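Local coordinates for TrwC (Escherichia coli, PDB 4PCB), which appears to act as a plasmid-transfer relaxase, its chain here being the DNA-binding relaxase domain, with a histidine metal site, of a longer protein with helicase-like regions, at residues E155-L160 with E230-R235; G208-Y213 with L221-R226. All coordinates share one frame; numbering follows the deposited sequence.

Contact 1 (E155-L160 with E230-R235). With nucleotides of chain B.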
# COMPACT_ATOMS: atom_id res chain seq x y z
N GLU A 155 3.65 -7.59 -14.42
CA GLU A 155 4.05 -8.73 -15.21
C GLU A 155 3.26 -9.92 -14.68
O GLU A 155 3.58 -11.09 -14.95
CB GLU A 155 5.55 -8.94 -15.11
CG GLU A 155 6.29 -9.32 -16.38
CD GLU A 155 6.07 -8.38 -17.56
OE1 GLU A 155 6.05 -7.15 -17.36
OE2 GLU A 155 5.96 -8.88 -18.69
N ARG A 156 2.19 -9.57 -13.98
CA ARG A 156 1.26 -10.48 -13.31
C ARG A 156 1.92 -11.63 -12.56
O ARG A 156 1.53 -12.80 -12.68
CB ARG A 156 0.16 -10.96 -14.27
CG ARG A 156 -0.99 -9.95 -14.21
CD ARG A 156 -2.37 -10.52 -14.50
NE ARG A 156 -3.35 -9.44 -14.65
CZ ARG A 156 -3.52 -8.72 -15.76
NH1 ARG A 156 -2.80 -8.95 -16.86
NH2 ARG A 156 -4.44 -7.76 -15.78
N ASP A 157 2.93 -11.28 -11.78
CA ASP A 157 3.55 -12.21 -10.87
C ASP A 157 2.73 -12.19 -9.59
O ASP A 157 2.21 -11.13 -9.22
CB ASP A 157 4.98 -11.78 -10.55
CG ASP A 157 5.92 -11.95 -11.72
OD1 ASP A 157 6.08 -13.10 -12.19
OD2 ASP A 157 6.50 -10.94 -12.16
N PRO A 158 2.59 -13.32 -8.91
CA PRO A 158 1.89 -13.29 -7.63
C PRO A 158 2.51 -12.22 -6.74
O PRO A 158 3.61 -12.41 -6.25
CB PRO A 158 2.15 -14.68 -7.07
CG PRO A 158 2.25 -15.54 -8.28
CD PRO A 158 2.89 -14.69 -9.35
N GLN A 159 1.81 -11.10 -6.57
CA GLN A 159 2.34 -9.99 -5.79
C GLN A 159 1.29 -9.40 -4.86
O GLN A 159 0.54 -8.51 -5.25
CB GLN A 159 2.88 -8.90 -6.72
CG GLN A 159 3.42 -7.68 -5.99
CD GLN A 159 4.67 -7.98 -5.19
OE1 GLN A 159 5.06 -9.13 -5.04
NE2 GLN A 159 5.31 -6.93 -4.68
N LEU A 160 1.26 -9.90 -3.63
CA LEU A 160 0.37 -9.39 -2.60
C LEU A 160 0.79 -7.98 -2.18
O LEU A 160 1.92 -7.73 -1.81
CB LEU A 160 0.35 -10.32 -1.41
CG LEU A 160 -0.72 -11.39 -1.59
CD1 LEU A 160 -0.63 -12.38 -0.46
CD2 LEU A 160 -2.08 -10.73 -1.61
N GLU A 230 13.28 -15.15 -7.98
CA GLU A 230 13.37 -14.23 -9.12
C GLU A 230 12.69 -14.81 -10.36
O GLU A 230 12.42 -14.10 -11.34
CB GLU A 230 14.83 -13.84 -9.42
CG GLU A 230 15.83 -14.98 -9.41
CD GLU A 230 16.53 -15.09 -8.08
OE1 GLU A 230 16.14 -14.36 -7.13
OE2 GLU A 230 17.46 -15.91 -7.98
N GLY A 231 12.38 -16.10 -10.31
CA GLY A 231 11.61 -16.69 -11.38
C GLY A 231 10.23 -16.08 -11.36
O GLY A 231 9.61 -15.85 -12.40
N PHE A 232 9.75 -15.78 -10.16
CA PHE A 232 8.45 -15.15 -10.02
C PHE A 232 8.61 -13.65 -9.89
O PHE A 232 7.63 -12.94 -9.72
CB PHE A 232 7.72 -15.71 -8.81
CG PHE A 232 6.91 -16.94 -9.10
CD1 PHE A 232 5.69 -16.85 -9.75
CD2 PHE A 232 7.35 -18.20 -8.69
CE1 PHE A 232 4.94 -18.00 -10.00
CE2 PHE A 232 6.60 -19.34 -8.94
CZ PHE A 232 5.40 -19.24 -9.60
N SER A 233 9.85 -13.17 -9.98
CA SER A 233 10.11 -11.74 -9.89
C SER A 233 10.53 -11.16 -11.23
O SER A 233 11.57 -10.51 -11.33
CB SER A 233 11.18 -11.46 -8.83
OG SER A 233 11.03 -12.33 -7.72
N LYS A 234 9.73 -11.41 -12.26
CA LYS A 234 10.03 -10.91 -13.60
C LYS A 234 10.03 -9.39 -13.63
O LYS A 234 10.79 -8.78 -14.38
CB LYS A 234 9.02 -11.45 -14.60
CG LYS A 234 8.86 -12.96 -14.59
CD LYS A 234 8.12 -13.44 -15.83
CE LYS A 234 6.82 -12.69 -16.02
NZ LYS A 234 5.69 -13.36 -15.31
N ARG A 235 9.17 -8.79 -12.82
CA ARG A 235 9.07 -7.34 -12.78
C ARG A 235 10.34 -6.74 -12.20
O ARG A 235 10.65 -5.58 -12.43
CB ARG A 235 7.85 -6.91 -11.96
CG ARG A 235 7.57 -5.42 -12.01
CD ARG A 235 6.90 -5.03 -13.32
NE ARG A 235 6.64 -3.60 -13.39
CZ ARG A 235 7.53 -2.69 -13.77
NH1 ARG A 235 8.75 -3.07 -14.13
NH2 ARG A 235 7.21 -1.41 -13.80
P DT B 22 8.47 -8.31 -8.30
OP1 DT B 22 7.27 -8.95 -8.88
OP2 DT B 22 9.78 -8.45 -8.98
O5' DT B 22 8.17 -6.76 -8.08
C5' DT B 22 6.82 -6.29 -7.93
C4' DT B 22 6.79 -4.79 -7.73
O4' DT B 22 8.03 -4.33 -7.15
C3' DT B 22 6.58 -3.97 -9.01
O3' DT B 22 5.29 -3.35 -9.03
C2' DT B 22 7.68 -2.91 -8.96
C1' DT B 22 8.19 -2.98 -7.53
N1 DT B 22 9.61 -2.61 -7.36
C2 DT B 22 9.89 -1.27 -7.23
O2 DT B 22 9.04 -0.40 -7.23
N3 DT B 22 11.23 -0.99 -7.08
C4 DT B 22 12.28 -1.89 -7.06
O4 DT B 22 13.43 -1.48 -6.91
C5 DT B 22 11.90 -3.27 -7.21
C7 DT B 22 12.97 -4.32 -7.20
C6 DT B 22 10.60 -3.56 -7.36
P DG B 23 4.83 -2.54 -10.32
OP1 DG B 23 4.92 -3.45 -11.49
OP2 DG B 23 5.56 -1.25 -10.33
O5' DG B 23 3.29 -2.23 -10.03
C5' DG B 23 2.85 -0.90 -9.72
C4' DG B 23 1.95 -0.92 -8.51
O4' DG B 23 2.64 -1.57 -7.42
C3' DG B 23 1.55 0.45 -7.98
O3' DG B 23 0.30 0.86 -8.55
C2' DG B 23 1.42 0.21 -6.49
C1' DG B 23 2.54 -0.79 -6.24
N9 DG B 23 3.83 -0.16 -6.00
C8 DG B 23 4.16 1.16 -6.20
N7 DG B 23 5.40 1.44 -5.90
C5 DG B 23 5.92 0.23 -5.46
C6 DG B 23 7.22 -0.10 -5.00
O6 DG B 23 8.21 0.65 -4.88
N1 DG B 23 7.33 -1.44 -4.67
C2 DG B 23 6.31 -2.36 -4.76
N2 DG B 23 6.61 -3.61 -4.39
N3 DG B 23 5.09 -2.07 -5.19
C4 DG B 23 4.97 -0.77 -5.52
P DT B 21 13.55 -9.11 -3.50
OP1 DT B 21 13.38 -10.39 -2.76
OP2 DT B 21 14.79 -8.85 -4.26
O5' DT B 21 12.30 -8.95 -4.48
C5' DT B 21 11.67 -10.11 -5.06
C4' DT B 21 10.19 -9.85 -5.25
O4' DT B 21 9.56 -9.63 -3.97
C3' DT B 21 9.86 -8.62 -6.09
O3' DT B 21 8.64 -8.86 -6.81
C2' DT B 21 9.62 -7.55 -5.04
C1' DT B 21 8.93 -8.36 -3.96
N1 DT B 21 9.02 -7.80 -2.60
C2 DT B 21 8.08 -6.86 -2.23
O2 DT B 21 7.19 -6.48 -2.98
N3 DT B 21 8.22 -6.38 -0.95
C4 DT B 21 9.18 -6.74 -0.03
O4 DT B 21 9.17 -6.23 1.09
C5 DT B 21 10.13 -7.73 -0.48
C7 DT B 21 11.21 -8.18 0.46
C6 DT B 21 10.01 -8.20 -1.73

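Contact 2 (G208-Y213 with L221-R226)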
# COMPACT_ATOMS: atom_id res chain seq x y z
N GLY A 208 3.96 -21.40 11.91
CA GLY A 208 4.87 -22.52 11.85
C GLY A 208 5.84 -22.34 10.70
O GLY A 208 6.54 -23.27 10.30
N TYR A 209 5.86 -21.14 10.14
CA TYR A 209 6.75 -20.94 9.02
C TYR A 209 8.17 -20.50 9.45
O TYR A 209 8.39 -19.68 10.37
CB TYR A 209 6.10 -20.01 8.00
CG TYR A 209 4.98 -20.70 7.20
CD1 TYR A 209 4.81 -22.10 7.25
CD2 TYR A 209 4.13 -19.98 6.38
CE1 TYR A 209 3.80 -22.74 6.52
CE2 TYR A 209 3.12 -20.62 5.65
CZ TYR A 209 2.96 -21.99 5.71
OH TYR A 209 1.95 -22.59 4.98
N GLN A 210 9.14 -21.13 8.79
CA GLN A 210 10.55 -20.87 8.99
C GLN A 210 10.91 -19.67 8.14
O GLN A 210 10.50 -19.60 7.00
CB GLN A 210 11.36 -22.12 8.61
CG GLN A 210 12.60 -22.37 9.47
CD GLN A 210 13.38 -23.62 9.07
OE1 GLN A 210 12.88 -24.46 8.34
NE2 GLN A 210 14.59 -23.75 9.58
N LEU A 211 11.65 -18.70 8.68
CA LEU A 211 12.01 -17.54 7.86
C LEU A 211 13.53 -17.47 7.68
O LEU A 211 14.29 -17.70 8.63
CB LEU A 211 11.50 -16.25 8.49
CG LEU A 211 10.06 -16.12 9.02
CD1 LEU A 211 9.88 -14.71 9.54
CD2 LEU A 211 9.01 -16.45 8.00
N ARG A 212 13.96 -17.10 6.48
CA ARG A 212 15.35 -16.80 6.20
C ARG A 212 15.47 -15.30 5.97
O ARG A 212 14.56 -14.69 5.42
CB ARG A 212 15.84 -17.60 4.99
CG ARG A 212 17.01 -16.97 4.24
CD ARG A 212 17.31 -17.74 2.96
NE ARG A 212 16.24 -17.63 1.97
CZ ARG A 212 16.05 -16.59 1.18
NH1 ARG A 212 16.87 -15.55 1.25
NH2 ARG A 212 15.05 -16.58 0.31
N TYR A 213 16.58 -14.71 6.39
CA TYR A 213 16.72 -13.26 6.34
C TYR A 213 17.78 -12.75 5.35
O TYR A 213 18.71 -13.47 5.00
CB TYR A 213 16.99 -12.71 7.74
CG TYR A 213 15.97 -13.15 8.77
CD1 TYR A 213 14.81 -12.42 8.98
CD2 TYR A 213 16.17 -14.30 9.52
CE1 TYR A 213 13.88 -12.82 9.91
CE2 TYR A 213 15.24 -14.71 10.45
CZ TYR A 213 14.10 -13.97 10.65
OH TYR A 213 13.17 -14.37 11.58
N LEU A 221 10.36 -17.04 3.21
CA LEU A 221 10.14 -18.31 3.86
C LEU A 221 11.35 -19.16 3.50
O LEU A 221 11.91 -18.98 2.41
CB LEU A 221 8.83 -18.95 3.41
CG LEU A 221 7.54 -18.14 3.55
CD1 LEU A 221 6.30 -18.99 3.18
CD2 LEU A 221 7.38 -17.52 4.95
N ALA A 222 11.83 -19.99 4.42
CA ALA A 222 13.05 -20.78 4.21
C ALA A 222 12.89 -21.84 3.13
O ALA A 222 13.85 -22.19 2.47
CB ALA A 222 13.48 -21.42 5.48
N HIS A 223 11.69 -22.39 2.99
CA HIS A 223 11.46 -23.41 1.97
C HIS A 223 11.45 -22.79 0.60
O HIS A 223 11.56 -23.48 -0.40
CB HIS A 223 10.15 -24.17 2.23
CG HIS A 223 10.29 -25.23 3.26
ND1 HIS A 223 9.79 -26.51 3.07
CD2 HIS A 223 10.90 -25.24 4.46
CE1 HIS A 223 10.07 -27.25 4.13
NE2 HIS A 223 10.74 -26.49 5.00
N ILE A 224 11.31 -21.47 0.56
CA ILE A 224 11.38 -20.75 -0.70
C ILE A 224 12.63 -19.90 -0.67
O ILE A 224 12.65 -18.78 -0.15
CB ILE A 224 10.14 -19.86 -0.90
CG1 ILE A 224 8.86 -20.71 -0.81
CG2 ILE A 224 10.25 -19.07 -2.22
CD1 ILE A 224 7.58 -19.94 -1.10
N ASP A 225 13.68 -20.44 -1.29
CA ASP A 225 14.95 -19.75 -1.41
C ASP A 225 14.97 -18.81 -2.60
O ASP A 225 14.04 -18.79 -3.40
CB ASP A 225 16.09 -20.77 -1.54
CG ASP A 225 15.72 -21.92 -2.44
OD1 ASP A 225 14.76 -22.65 -2.11
OD2 ASP A 225 16.39 -22.11 -3.48
N ARG A 226 16.04 -18.03 -2.72
CA ARG A 226 16.20 -17.09 -3.82
C ARG A 226 16.17 -17.82 -5.15
O ARG A 226 15.73 -17.27 -6.17
CB ARG A 226 17.52 -16.33 -3.66
CG ARG A 226 17.59 -15.01 -4.41
CD ARG A 226 18.93 -14.33 -4.22
NE ARG A 226 19.05 -13.73 -2.89
CZ ARG A 226 20.19 -13.63 -2.21
NH1 ARG A 226 21.32 -14.09 -2.74
NH2 ARG A 226 20.20 -13.07 -1.01

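Contact 1 (E155-L160 with E230-R235)
Glu155 faces Arg235 and Asp157 faces Phe232, with CA atoms 5.7 Å and 5.8 Å apart, where an irregular loop meets the start of helix 234-245. In this relaxase domain the loop joins strand 145-150 to strand 161-171, which carry the metal-binding His150, His161 and His163. Asp157 lies with its carboxylate against the N-terminal end of the helix. Its OD2 accepts two weak bonds, from the backbone N of Lys234 and, at 3.5 Å, from the backbone N of Arg235. Asp157 OD1 makes a salt bridge of 3.2 Å with Lys234 NZ, which comes from above the carboxylate plane. The lysine chain bends at chi3 (-52°) and again at chi4, and this turns NZ back to the loop. There it also donates to Glu155 O at 3.1 Å. On the way the Lys234 and Glu155 side chains cross at about a right angle, CE of Lys234 meeting CG of Glu155. A leucine in place of Lys234 would probably leave Glu155 O without this donor and Asp157 without its salt-bridge partner. The Asp157 charge is likely to be eased by the helix end as well as by the lysine. Next to Asp157, the ring of Pro158 lies obliquely to that of Phe232, with Pro158 CD 3.6 Å from Phe232 CD1. Trp281 and Ala285 of helix 275-285 touch Pro158 and Phe232 respectively. Both segments also reach the bound DNA. Arg235 NE makes a weak bond to OP1 of DG23 of chain B. Gln159, its OE1 taken by Lys92, donates from NE2 to the base O2 of DT21 of chain B at 2.6 Å.

Contact 2 (G208-Y213 with L221-R226)
Gln210 O is met by two groups of the other segment. Ala222 N donates to it at 2.9 Å in a fairly straight bond (161° at the hydrogen). The CA-H of Leu221 adds a weaker contact to the same oxygen, with Leu221 CA 3.4 Å from Gln210 O. Beside this bond, Gln210 CB packs on Ala222 CB. These contacts extend a small beta-hairpin of strands 211-213 and 219-221, which follows the Schellman motif at Gly208 that ends helix 189-206. Leu211 and Leu221 form an antiparallel non-hydrogen-bonded pair, CA to CA 4.5 Å. Their side chains set out in diverging directions, yet their ends come back together, where CD2 of Leu211 meets CD2 of Leu221 at 3.6 Å. The other methyl of Leu221, CD1, lies obliquely to the Tyr209 ring near CD2. Leu204 of helix 189-206 and Gln97 of helix 92-100 also touch Leu221, so this hairpin residue is buried against both helices. Past Leu221 the chain turns, with Ile224 N bonded to Leu221 O. Arg212 reaches the end of this turn. Its chain runs out extended and bends at chi3 (66°), which brings NH2 to Ile224 O at 3.3 Å. The oxygen lies at the guanidinium edge, in its plane, and the N-H points at one of its lone pairs (165° at the hydrogen). Arg212 NH2 also has a long, weak ion pair with OD2 of Asp220.

The centres of the two contacts are about 18 Å apart, on the same side of the chain's centre. They follow one another along the chain: 221-226 of contact 2 leads within a few residues to 230-235 of contact 1. Ile229 lies between. The side chains of Arg212 and Ile224 touch it, and its O takes the hydroxyl of Ser233. Helix 92-100 runs beside both, with Leu96 against Phe232, and Ser93 and Gln97 against Ile224. Their relation to the DNA differs. Contact 1 touches the nucleotides directly, and the side chain of Pro158 is about 9 Å from that of zinc-binding His161. Contact 2 comes no nearer the DNA than about 6 Å between nearest atoms.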